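Local coordinates for pyruvate carboxylase n-terminal domain (Aquifex aeolicus, PDB 1ULZ), which serves as the biotin carboxylase subunit of a pyruvate carboxylase, with an ATP-grasp domain at the heart of its chain, at residues 154-159 against 178-183; 146-151 against 171-176; 200-205 against 282-287; 422-427 against 437-442. The protein carries 1 engineered substitution. All blocks are in the same frame, centred on the assembly; numbering follows the deposited sequence.

Contact 1: residues 154-159 against 178-183; sequences VLLKAT and KNYEQA
Leu156, on strand 154-158, faces Tyr180 of helix 173-189 with their CA atoms 7.4 Å apart, so that the helix lies across one side of the small antiparallel sheet in this ATP-grasp domain. One side chain of the strand does nearly all of the touching. With CG anti to the backbone N (chi1 -180°), Leu156 points from the sheet toward the helix and sets its CD2 methyl against the helix backbone. That methyl lies over the peptide link between Asn179 and Tyr180: Leu156 CD2 is 3.6 Å from Asn179 C and 3.5 Å from Tyr180 N. Two CB atoms border it, Asn179 CB at 3.9 Å and Tyr180 CB at 4.1 Å from Leu156 CD2, and the methyl is thus held between the roots of two neighbouring side chains. Tyr180 carries its ring away from that point toward strand 196-200, where it touches Leu196, and the Leu156 methyl approaches the ring obliquely. Asn179 sends its amide the other way, to a weak hydrogen bond from ND2 to the carbonyl of Ile169 on strand 168-170. The two thus lean toward the outer strands, while Leu156 comes up between them from the central one. Between strand 154-158 and this turn of the helix no hydrogen bond passes; van der Waals packing of a buried methyl joins them, and the polar Asn179 tie goes to a neighbouring strand instead.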
# COMPACT_ATOMS: atom_id res chain seq x y z
N VAL A 154 -15.65 31.04 -29.06
CA VAL A 154 -14.48 30.77 -29.89
C VAL A 154 -13.38 31.78 -29.58
O VAL A 154 -13.62 32.79 -28.92
CB VAL A 154 -14.83 30.85 -31.40
CG1 VAL A 154 -15.88 29.80 -31.74
CG2 VAL A 154 -15.34 32.25 -31.75
N LEU A 155 -12.17 31.50 -30.06
CA LEU A 155 -11.02 32.38 -29.82
C LEU A 155 -10.46 32.92 -31.14
O LEU A 155 -10.30 32.18 -32.10
CB LEU A 155 -9.90 31.61 -29.11
CG LEU A 155 -10.20 30.80 -27.85
CD1 LEU A 155 -8.93 30.05 -27.44
CD2 LEU A 155 -10.66 31.71 -26.72
N LEU A 156 -10.16 34.21 -31.16
CA LEU A 156 -9.59 34.85 -32.34
C LEU A 156 -8.22 35.39 -31.94
O LEU A 156 -8.10 36.01 -30.88
CB LEU A 156 -10.49 36.00 -32.80
CG LEU A 156 -10.05 36.79 -34.03
CD1 LEU A 156 -10.08 35.89 -35.26
CD2 LEU A 156 -10.99 37.99 -34.23
N LYS A 157 -7.20 35.15 -32.75
CA LYS A 157 -5.87 35.65 -32.41
C LYS A 157 -4.99 35.92 -33.62
O LYS A 157 -4.98 35.14 -34.58
CB LYS A 157 -5.16 34.68 -31.46
CG LYS A 157 -4.70 33.37 -32.09
CD LYS A 157 -4.12 32.44 -31.00
CE LYS A 157 -3.36 31.25 -31.59
NZ LYS A 157 -1.88 31.39 -31.36
N ALA A 158 -4.26 37.03 -33.56
CA ALA A 158 -3.37 37.42 -34.65
C ALA A 158 -2.03 36.72 -34.45
O ALA A 158 -1.53 36.61 -33.33
CB ALA A 158 -3.18 38.93 -34.64
N THR A 159 -1.45 36.22 -35.54
CA THR A 159 -0.17 35.53 -35.43
C THR A 159 0.91 36.15 -36.30
O THR A 159 1.97 35.57 -36.48
CB THR A 159 -0.32 34.04 -35.81
OG1 THR A 159 -0.61 33.93 -37.21
CG2 THR A 159 -1.45 33.40 -35.01
N LYS A 178 -16.96 42.24 -33.98
CA LYS A 178 -16.23 43.35 -33.37
C LYS A 178 -14.75 43.03 -33.13
O LYS A 178 -13.89 43.88 -33.35
CB LYS A 178 -16.91 43.76 -32.06
CG LYS A 178 -18.26 44.44 -32.31
CD LYS A 178 -19.09 44.60 -31.04
CE LYS A 178 -20.35 45.42 -31.34
NZ LYS A 178 -21.18 45.68 -30.14
N ASN A 179 -14.46 41.81 -32.68
CA ASN A 179 -13.07 41.42 -32.45
C ASN A 179 -12.31 41.28 -33.76
O ASN A 179 -11.12 41.58 -33.83
CB ASN A 179 -13.00 40.10 -31.67
CG ASN A 179 -13.32 40.27 -30.21
OD1 ASN A 179 -12.90 41.23 -29.58
ND2 ASN A 179 -14.07 39.32 -29.64
N TYR A 180 -13.00 40.80 -34.79
CA TYR A 180 -12.36 40.62 -36.09
C TYR A 180 -11.98 41.97 -36.68
O TYR A 180 -10.89 42.13 -37.23
CB TYR A 180 -13.30 39.89 -37.06
CG TYR A 180 -12.62 39.49 -38.34
CD1 TYR A 180 -12.04 38.23 -38.48
CD2 TYR A 180 -12.50 40.38 -39.40
CE1 TYR A 180 -11.37 37.87 -39.64
CE2 TYR A 180 -11.83 40.03 -40.56
CZ TYR A 180 -11.26 38.78 -40.68
OH TYR A 180 -10.59 38.42 -41.83
N GLU A 181 -12.88 42.95 -36.57
CA GLU A 181 -12.62 44.27 -37.12
C GLU A 181 -11.51 44.99 -36.36
O GLU A 181 -10.64 45.62 -36.97
CB GLU A 181 -13.91 45.09 -37.11
CG GLU A 181 -15.06 44.34 -37.75
CD GLU A 181 -16.25 45.22 -38.07
OE1 GLU A 181 -16.62 46.08 -37.24
OE2 GLU A 181 -16.83 45.04 -39.16
N GLN A 182 -11.54 44.89 -35.03
CA GLN A 182 -10.53 45.53 -34.20
C GLN A 182 -9.16 44.94 -34.48
O GLN A 182 -8.15 45.66 -34.53
CB GLN A 182 -10.86 45.35 -32.72
CG GLN A 182 -9.80 45.88 -31.76
CD GLN A 182 -9.49 47.37 -31.95
OE1 GLN A 182 -10.39 48.18 -32.17
NE2 GLN A 182 -8.21 47.72 -31.85
N ALA A 183 -9.12 43.63 -34.67
CA ALA A 183 -7.87 42.93 -34.94
C ALA A 183 -7.29 43.28 -36.30
O ALA A 183 -6.08 43.51 -36.42
CB ALA A 183 -8.08 41.42 -34.83

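Contact 2: residues 146-151 against 171-176; sequences LAREIG and RNEEEL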
# COMPACT_ATOMS: atom_id res chain seq x y z
N LEU A 146 -17.46 29.44 -39.80
CA LEU A 146 -16.65 28.47 -39.07
C LEU A 146 -17.08 28.39 -37.60
O LEU A 146 -17.18 27.31 -37.03
CB LEU A 146 -15.18 28.84 -39.17
CG LEU A 146 -14.18 27.92 -38.47
CD1 LEU A 146 -14.25 26.52 -39.05
CD2 LEU A 146 -12.77 28.50 -38.62
N ALA A 147 -17.35 29.55 -37.01
CA ALA A 147 -17.77 29.62 -35.61
C ALA A 147 -19.09 28.88 -35.36
O ALA A 147 -19.25 28.21 -34.34
CB ALA A 147 -17.89 31.08 -35.17
N ARG A 148 -20.03 29.00 -36.29
CA ARG A 148 -21.33 28.33 -36.17
C ARG A 148 -21.20 26.81 -36.10
O ARG A 148 -21.89 26.17 -35.32
CB ARG A 148 -22.25 28.68 -37.34
CG ARG A 148 -22.72 30.11 -37.35
CD ARG A 148 -23.57 30.43 -38.57
NE ARG A 148 -23.64 31.87 -38.77
CZ ARG A 148 -23.19 32.49 -39.85
NH1 ARG A 148 -22.65 31.79 -40.85
NH2 ARG A 148 -23.27 33.82 -39.94
N GLU A 149 -20.34 26.23 -36.92
CA GLU A 149 -20.21 24.78 -36.87
C GLU A 149 -19.37 24.24 -35.72
O GLU A 149 -19.59 23.12 -35.29
CB GLU A 149 -19.69 24.22 -38.19
CG GLU A 149 -18.50 24.92 -38.76
CD GLU A 149 -17.91 24.12 -39.90
OE1 GLU A 149 -17.13 24.69 -40.70
OE2 GLU A 149 -18.22 22.91 -39.99
N ILE A 150 -18.42 25.02 -35.22
CA ILE A 150 -17.62 24.52 -34.11
C ILE A 150 -18.28 24.89 -32.79
O ILE A 150 -17.99 24.29 -31.76
CB ILE A 150 -16.17 25.06 -34.13
CG1 ILE A 150 -16.15 26.58 -34.01
CG2 ILE A 150 -15.48 24.64 -35.41
CD1 ILE A 150 -14.75 27.15 -34.06
N GLY A 151 -19.18 25.87 -32.84
CA GLY A 151 -19.90 26.29 -31.65
C GLY A 151 -19.18 27.30 -30.78
O GLY A 151 -17.97 27.19 -30.58
N ARG A 171 -17.95 35.36 -27.55
CA ARG A 171 -19.03 34.53 -27.02
C ARG A 171 -20.29 34.43 -27.87
O ARG A 171 -21.20 33.66 -27.56
CB ARG A 171 -19.38 35.01 -25.60
CG ARG A 171 -18.22 34.83 -24.62
CD ARG A 171 -18.60 35.15 -23.18
NE ARG A 171 -17.45 35.00 -22.28
CZ ARG A 171 -16.97 33.83 -21.87
NH1 ARG A 171 -17.52 32.69 -22.26
NH2 ARG A 171 -15.91 33.80 -21.06
N ASN A 172 -20.35 35.22 -28.94
CA ASN A 172 -21.48 35.22 -29.87
C ASN A 172 -20.99 35.90 -31.14
O ASN A 172 -19.91 36.49 -31.15
CB ASN A 172 -22.68 35.96 -29.27
CG ASN A 172 -22.34 37.35 -28.80
OD1 ASN A 172 -21.91 38.20 -29.58
ND2 ASN A 172 -22.52 37.60 -27.50
N GLU A 173 -21.78 35.83 -32.22
CA GLU A 173 -21.36 36.43 -33.48
C GLU A 173 -21.06 37.93 -33.43
O GLU A 173 -20.18 38.41 -34.14
CB GLU A 173 -22.40 36.17 -34.57
CG GLU A 173 -21.86 36.46 -35.97
CD GLU A 173 -22.88 36.21 -37.07
OE1 GLU A 173 -23.74 37.09 -37.31
OE2 GLU A 173 -22.83 35.12 -37.68
N GLU A 174 -21.79 38.67 -32.61
CA GLU A 174 -21.53 40.10 -32.53
C GLU A 174 -20.11 40.36 -32.02
O GLU A 174 -19.39 41.19 -32.57
CB GLU A 174 -22.54 40.79 -31.61
CG GLU A 174 -22.32 42.29 -31.57
CD GLU A 174 -22.40 42.92 -32.96
OE1 GLU A 174 -23.44 42.75 -33.62
OE2 GLU A 174 -21.41 43.57 -33.39
N GLU A 175 -19.73 39.64 -30.97
CA GLU A 175 -18.39 39.80 -30.41
C GLU A 175 -17.34 39.39 -31.43
O GLU A 175 -16.27 40.01 -31.52
CB GLU A 175 -18.22 38.96 -29.14
CG GLU A 175 -19.23 39.27 -28.04
CD GLU A 175 -18.72 38.90 -26.66
OE1 GLU A 175 -17.97 37.90 -26.54
OE2 GLU A 175 -19.07 39.60 -25.68
N LEU A 176 -17.63 38.35 -32.20
CA LEU A 176 -16.70 37.87 -33.22
C LEU A 176 -16.48 39.00 -34.24
O LEU A 176 -15.35 39.35 -34.56
CB LEU A 176 -17.27 36.64 -33.94
CG LEU A 176 -16.30 35.66 -34.60
CD1 LEU A 176 -16.95 35.11 -35.87
CD2 LEU A 176 -14.98 36.33 -34.94
O HOH W 1 -24.57 33.19 -36.64
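Glu173 and Leu176, in the first turn of helix 173-189, meet Arg148 and Ala147 near the end of helix 140-150, a helix-to-helix contact within the ATP-grasp region, far from the centre of the chain. Just ahead of the helix, Arg171 offers its backbone N to Glu175 OE1 (2.7 Å), while its guanidinium forms a salt bridge with Glu203. Asn172 follows as N-cap: its OD1 accepts from Glu175 N at 3.0 Å, and together these two bonds tie the start of the helix to its own first turn. Glu173 then crosses to the other helix. Its CG stands anti to the backbone N (chi1 -165°), and the extended chain brings OE2 to within 2.6 Å of Arg148 NH2, a salt bridge whose hydrogen bond is bent and weak, with guanidinium and carboxylate planes 72° apart. A water in the guanidinium plane accepts a hydrogen bond from Arg148 NE at 2.7 Å and donates one to Glu173 OE2, adding a second, indirect link between the same two groups. Three residues on, the buried Leu176 points toward helix 140-150, and its CD1 methyl rests 4.2 Å from Ala147 CB.

Contact 3: residues 200-205 against 282-287; sequences KFIENP and NLYFIE
The link between the small three-stranded sheet and the large antiparallel sheet, in the ATP-grasp part of the chain, is the setting of this contact: residues 201-205 run from strand 196-200 of the small sheet to strand 206-214 of the large one, and Ile202 in that link packs on Tyr284 of the large sheet's outer strand. The central interaction is a CH-pi contact. Ile202 CD1 stands over one face of the Tyr284 ring, 4.0 Å from the ring centroid and 28° off the ring normal. It is displaced toward the hydroxyl-bearing side, where Ile202 CD1 comes within 3.6 Å of Tyr284 CE1 and 3.8 Å of Tyr284 CZ. Two successive turns of the isoleucine chain (chi1 -50°, chi2 -58°) bend the methyl onto the ring. Lys200 adds a looser touch, its aliphatic stem crossing the phenol end at about a right angle with Lys200 CE 4.1 Å from Tyr284 OH. The hydroxyl itself is engaged elsewhere, in a hydrogen bond with Asp278 OD2 from the turn that precedes strand 283-289, and this bond together with the methyl over the face should restrain rotation of the ring. No hydrogen bond joins the two segments, which meet here through packing. Further along the strand, Ile286 and Glu287 form a classic beta bulge against strand 269-277. Tyr284 also touches Val130 and Lys200 touches Pro131, which places the contact beside the loop that carries these two residues, between the end of the small sheet and the margin of the large one.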
# COMPACT_ATOMS: atom_id res chain seq x y z
N LYS A 200 -11.81 26.86 -31.25
CA LYS A 200 -12.90 26.68 -30.31
C LYS A 200 -12.34 26.95 -28.92
O LYS A 200 -11.22 26.54 -28.61
CB LYS A 200 -13.42 25.24 -30.38
CG LYS A 200 -14.75 25.02 -29.68
CD LYS A 200 -15.11 23.54 -29.69
CE LYS A 200 -16.57 23.31 -29.38
NZ LYS A 200 -16.96 23.85 -28.06
N PHE A 201 -13.10 27.66 -28.09
CA PHE A 201 -12.68 27.99 -26.73
C PHE A 201 -13.20 26.93 -25.76
O PHE A 201 -14.41 26.80 -25.58
CB PHE A 201 -13.25 29.36 -26.30
CG PHE A 201 -12.82 29.79 -24.91
CD1 PHE A 201 -13.57 30.73 -24.20
CD2 PHE A 201 -11.67 29.30 -24.32
CE1 PHE A 201 -13.17 31.17 -22.95
CE2 PHE A 201 -11.26 29.74 -23.06
CZ PHE A 201 -12.01 30.68 -22.38
N ILE A 202 -12.29 26.17 -25.16
CA ILE A 202 -12.67 25.13 -24.19
C ILE A 202 -12.48 25.78 -22.83
O ILE A 202 -11.38 25.76 -22.27
CB ILE A 202 -11.75 23.89 -24.29
CG1 ILE A 202 -11.66 23.43 -25.75
CG2 ILE A 202 -12.33 22.76 -23.44
CD1 ILE A 202 -13.02 23.11 -26.37
N GLU A 203 -13.55 26.35 -22.31
CA GLU A 203 -13.53 27.08 -21.05
C GLU A 203 -13.64 26.24 -19.77
O GLU A 203 -14.42 25.28 -19.71
CB GLU A 203 -14.64 28.13 -21.08
CG GLU A 203 -14.73 29.02 -19.87
CD GLU A 203 -15.53 30.28 -20.15
OE1 GLU A 203 -16.53 30.19 -20.89
OE2 GLU A 203 -15.15 31.35 -19.61
N ASN A 204 -12.87 26.62 -18.75
CA ASN A 204 -12.86 25.89 -17.48
C ASN A 204 -12.59 24.43 -17.83
O ASN A 204 -13.37 23.54 -17.49
CB ASN A 204 -14.23 25.98 -16.79
CG ASN A 204 -14.62 27.41 -16.43
OD1 ASN A 204 -15.79 27.68 -16.14
ND2 ASN A 204 -13.65 28.32 -16.44
N PRO A 205 -11.49 24.16 -18.54
CA PRO A 205 -11.17 22.79 -18.92
C PRO A 205 -10.61 21.90 -17.83
O PRO A 205 -10.04 22.36 -16.84
CB PRO A 205 -10.15 22.98 -20.05
CG PRO A 205 -9.38 24.18 -19.56
CD PRO A 205 -10.49 25.11 -19.08
N ASN A 282 -16.27 15.96 -23.26
CA ASN A 282 -15.67 15.72 -24.57
C ASN A 282 -14.17 16.00 -24.46
O ASN A 282 -13.76 16.99 -23.85
CB ASN A 282 -16.30 16.64 -25.62
CG ASN A 282 -17.72 16.26 -25.94
OD1 ASN A 282 -17.98 15.19 -26.49
ND2 ASN A 282 -18.66 17.13 -25.58
N LEU A 283 -13.36 15.13 -25.06
CA LEU A 283 -11.91 15.29 -25.00
C LEU A 283 -11.29 15.79 -26.30
O LEU A 283 -11.78 15.51 -27.39
CB LEU A 283 -11.24 13.97 -24.62
CG LEU A 283 -11.77 13.24 -23.38
CD1 LEU A 283 -10.87 12.05 -23.07
CD2 LEU A 283 -11.82 14.19 -22.21
N TYR A 284 -10.19 16.53 -26.16
CA TYR A 284 -9.46 17.06 -27.30
C TYR A 284 -7.96 16.86 -27.01
O TYR A 284 -7.45 17.35 -26.01
CB TYR A 284 -9.76 18.55 -27.49
CG TYR A 284 -11.23 18.90 -27.49
CD1 TYR A 284 -11.91 19.14 -26.30
CD2 TYR A 284 -11.94 19.02 -28.68
CE1 TYR A 284 -13.24 19.49 -26.29
CE2 TYR A 284 -13.28 19.37 -28.69
CZ TYR A 284 -13.93 19.61 -27.49
OH TYR A 284 -15.25 19.98 -27.48
N PHE A 285 -7.28 16.14 -27.89
CA PHE A 285 -5.86 15.86 -27.73
C PHE A 285 -4.98 17.10 -27.76
O PHE A 285 -5.17 17.99 -28.60
CB PHE A 285 -5.40 14.86 -28.80
CG PHE A 285 -3.93 14.58 -28.79
CD1 PHE A 285 -3.04 15.41 -29.47
CD2 PHE A 285 -3.42 13.49 -28.11
CE1 PHE A 285 -1.68 15.14 -29.48
CE2 PHE A 285 -2.06 13.21 -28.12
CZ PHE A 285 -1.19 14.04 -28.80
N ILE A 286 -4.03 17.15 -26.84
CA ILE A 286 -3.10 18.27 -26.72
C ILE A 286 -1.67 17.85 -27.05
O ILE A 286 -1.00 18.48 -27.87
CB ILE A 286 -3.10 18.85 -25.29
CG1 ILE A 286 -4.48 19.44 -24.96
CG2 ILE A 286 -2.02 19.91 -25.16
CD1 ILE A 286 -4.87 20.60 -25.84
N GLU A 287 -1.20 16.79 -26.39
CA GLU A 287 0.15 16.28 -26.61
C GLU A 287 0.36 14.93 -25.94
O GLU A 287 -0.48 14.46 -25.18
CB GLU A 287 1.19 17.27 -26.08
CG GLU A 287 1.20 17.37 -24.57
CD GLU A 287 2.25 18.35 -24.08
OE1 GLU A 287 3.41 18.23 -24.53
OE2 GLU A 287 1.92 19.23 -23.25

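Contact 4: residues 422-427 against 437-442; sequences INIMKE and TKYLEE
Tyr439 reaches across to the end of helix 418-426 and places its hydroxyl near Ile424, in the last turn, and Glu427, just after it. The polar half of the contact depends on how Glu427 is folded. Its CG lies anti to the backbone N (chi1 -160°), but the chain then turns sharply at chi2 (-81°), which curls the carboxylate back to meet the tyrosine. Tyr439 OH donates to Glu427 OE2 at 2.9 Å, approaching from above the carboxylate plane, while that oxygen sits at the edge of the ring, near the ring plane. The aliphatic part of the glutamate lies against the phenol oxygen, with Glu427 CB 3.0 Å from Tyr439 OH, a tight approach. Glu427 is also the N-cap residue of helix 428-432, its OE1 binding Asp429 N and its OE2 Phe430 N, so that Glu427 OE2 takes a hydroxyl and a backbone amide together. These donors would be expected to stabilise a negative charge on this buried group.

Ile424 supplies the apolar half with both of its branches. Its CG2 is anti to the backbone N and meets Tyr439 CE1 obliquely at 4.1 Å, whereas CD1, at the end of the other branch, touches Leu440 CD2 at 4.1 Å where the two chains cross at about a right angle. His443 stacks on the Tyr439 ring, and Phe430 of helix 428-432 packs on both Ile424 and Tyr439. Leu440 continues to Val446 and to Arg232 of strand 220-232, while Met425 of helix 418-426 packs against Met402 and Arg403 of helix 395-407.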
# COMPACT_ATOMS: atom_id res chain seq x y z
N ILE A 422 -4.49 19.40 2.77
CA ILE A 422 -5.51 19.08 3.76
C ILE A 422 -6.76 19.95 3.54
O ILE A 422 -7.88 19.44 3.56
CB ILE A 422 -4.98 19.28 5.21
CG1 ILE A 422 -3.83 18.30 5.48
CG2 ILE A 422 -6.09 19.08 6.23
CD1 ILE A 422 -3.23 18.38 6.88
N ASN A 423 -6.57 21.24 3.31
CA ASN A 423 -7.71 22.12 3.08
C ASN A 423 -8.49 21.72 1.82
O ASN A 423 -9.72 21.77 1.81
CB ASN A 423 -7.27 23.59 2.97
CG ASN A 423 -6.92 24.21 4.31
OD1 ASN A 423 -7.50 23.86 5.34
ND2 ASN A 423 -5.97 25.14 4.31
N ILE A 424 -7.78 21.34 0.77
CA ILE A 424 -8.44 20.93 -0.46
C ILE A 424 -9.33 19.72 -0.19
O ILE A 424 -10.47 19.66 -0.65
CB ILE A 424 -7.42 20.57 -1.58
CG1 ILE A 424 -6.62 21.82 -1.97
CG2 ILE A 424 -8.14 20.01 -2.79
CD1 ILE A 424 -5.59 21.58 -3.06
N MET A 425 -8.81 18.76 0.57
CA MET A 425 -9.57 17.56 0.90
C MET A 425 -10.83 17.90 1.70
O MET A 425 -11.81 17.16 1.67
CB MET A 425 -8.72 16.57 1.70
CG MET A 425 -7.47 16.06 1.00
SD MET A 425 -7.83 15.17 -0.52
CE MET A 425 -6.85 16.09 -1.71
N LYS A 426 -10.79 19.02 2.43
CA LYS A 426 -11.93 19.45 3.24
C LYS A 426 -12.89 20.35 2.46
O LYS A 426 -14.03 20.56 2.88
CB LYS A 426 -11.47 20.25 4.46
CG LYS A 426 -10.73 19.50 5.53
CD LYS A 426 -10.39 20.44 6.67
CE LYS A 426 -9.67 19.72 7.80
NZ LYS A 426 -9.27 20.67 8.87
N GLU A 427 -12.42 20.89 1.34
CA GLU A 427 -13.22 21.81 0.55
C GLU A 427 -14.47 21.18 -0.07
O GLU A 427 -14.43 20.12 -0.69
CB GLU A 427 -12.34 22.48 -0.51
CG GLU A 427 -12.92 23.77 -1.07
CD GLU A 427 -13.96 23.52 -2.14
OE1 GLU A 427 -14.94 24.29 -2.23
OE2 GLU A 427 -13.79 22.54 -2.91
N THR A 437 -9.24 22.92 -13.98
CA THR A 437 -7.87 23.40 -13.91
C THR A 437 -7.75 24.74 -13.19
O THR A 437 -6.65 25.16 -12.82
CB THR A 437 -7.25 23.54 -15.31
OG1 THR A 437 -8.11 24.34 -16.14
CG2 THR A 437 -7.06 22.16 -15.94
N LYS A 438 -8.88 25.42 -12.99
CA LYS A 438 -8.83 26.71 -12.31
C LYS A 438 -9.38 26.61 -10.89
O LYS A 438 -9.80 27.61 -10.29
CB LYS A 438 -9.62 27.75 -13.10
CG LYS A 438 -11.09 27.46 -13.22
CD LYS A 438 -11.61 27.97 -14.54
CE LYS A 438 -11.00 29.31 -14.91
NZ LYS A 438 -9.58 29.17 -15.39
N TYR A 439 -9.36 25.40 -10.35
CA TYR A 439 -9.85 25.15 -9.00
C TYR A 439 -9.22 26.02 -7.93
O TYR A 439 -9.92 26.62 -7.12
CB TYR A 439 -9.67 23.66 -8.64
CG TYR A 439 -10.00 23.36 -7.19
CD1 TYR A 439 -9.06 23.52 -6.19
CD2 TYR A 439 -11.28 22.94 -6.83
CE1 TYR A 439 -9.36 23.27 -4.87
CE2 TYR A 439 -11.60 22.69 -5.50
CZ TYR A 439 -10.63 22.86 -4.53
OH TYR A 439 -10.94 22.62 -3.21
N LEU A 440 -7.89 26.08 -7.90
CA LEU A 440 -7.21 26.88 -6.88
C LEU A 440 -7.56 28.36 -6.97
O LEU A 440 -7.85 29.00 -5.95
CB LEU A 440 -5.69 26.69 -6.98
CG LEU A 440 -5.19 25.35 -6.45
CD1 LEU A 440 -3.67 25.31 -6.47
CD2 LEU A 440 -5.71 25.14 -5.03
N GLU A 441 -7.54 28.89 -8.18
CA GLU A 441 -7.88 30.29 -8.39
C GLU A 441 -9.29 30.56 -7.86
O GLU A 441 -9.55 31.60 -7.27
CB GLU A 441 -7.78 30.62 -9.88
CG GLU A 441 -8.26 32.00 -10.28
CD GLU A 441 -7.79 32.38 -11.67
OE1 GLU A 441 -7.91 31.53 -12.57
OE2 GLU A 441 -7.32 33.52 -11.86
N GLU A 442 -10.19 29.60 -8.07
CA GLU A 442 -11.57 29.72 -7.62
C GLU A 442 -11.79 29.41 -6.14
O GLU A 442 -12.90 29.55 -5.64
CB GLU A 442 -12.48 28.78 -8.43
CG GLU A 442 -12.38 28.96 -9.94
CD GLU A 442 -13.36 28.08 -10.70
OE1 GLU A 442 -13.46 26.87 -10.38
OE2 GLU A 442 -14.03 28.59 -11.61

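Contacts 1 and 2 share helix 173-189: contact 1 sets its second turn on the small sheet with a leucine methyl, and contact 2 sets its start on helix 140-150 with a partly solvated ion pair. They adjoin through Val154 and Ala147. Contact 3 lies nearer the centre of the chain, where a methyl-on-ring contact fastens the connection between the two sheets to the outer strand of the large one; Phe201 packs on Leu155 of contact 1. These three are partly buried, contact 2 alone having an exposed residue, Arg148, among those that touch. Contact 4, in the C-terminal region, is buried and combines packing with a hydrogen bond. A probable hydrogen bond from Thr437 to Pro205 joins it to contact 3.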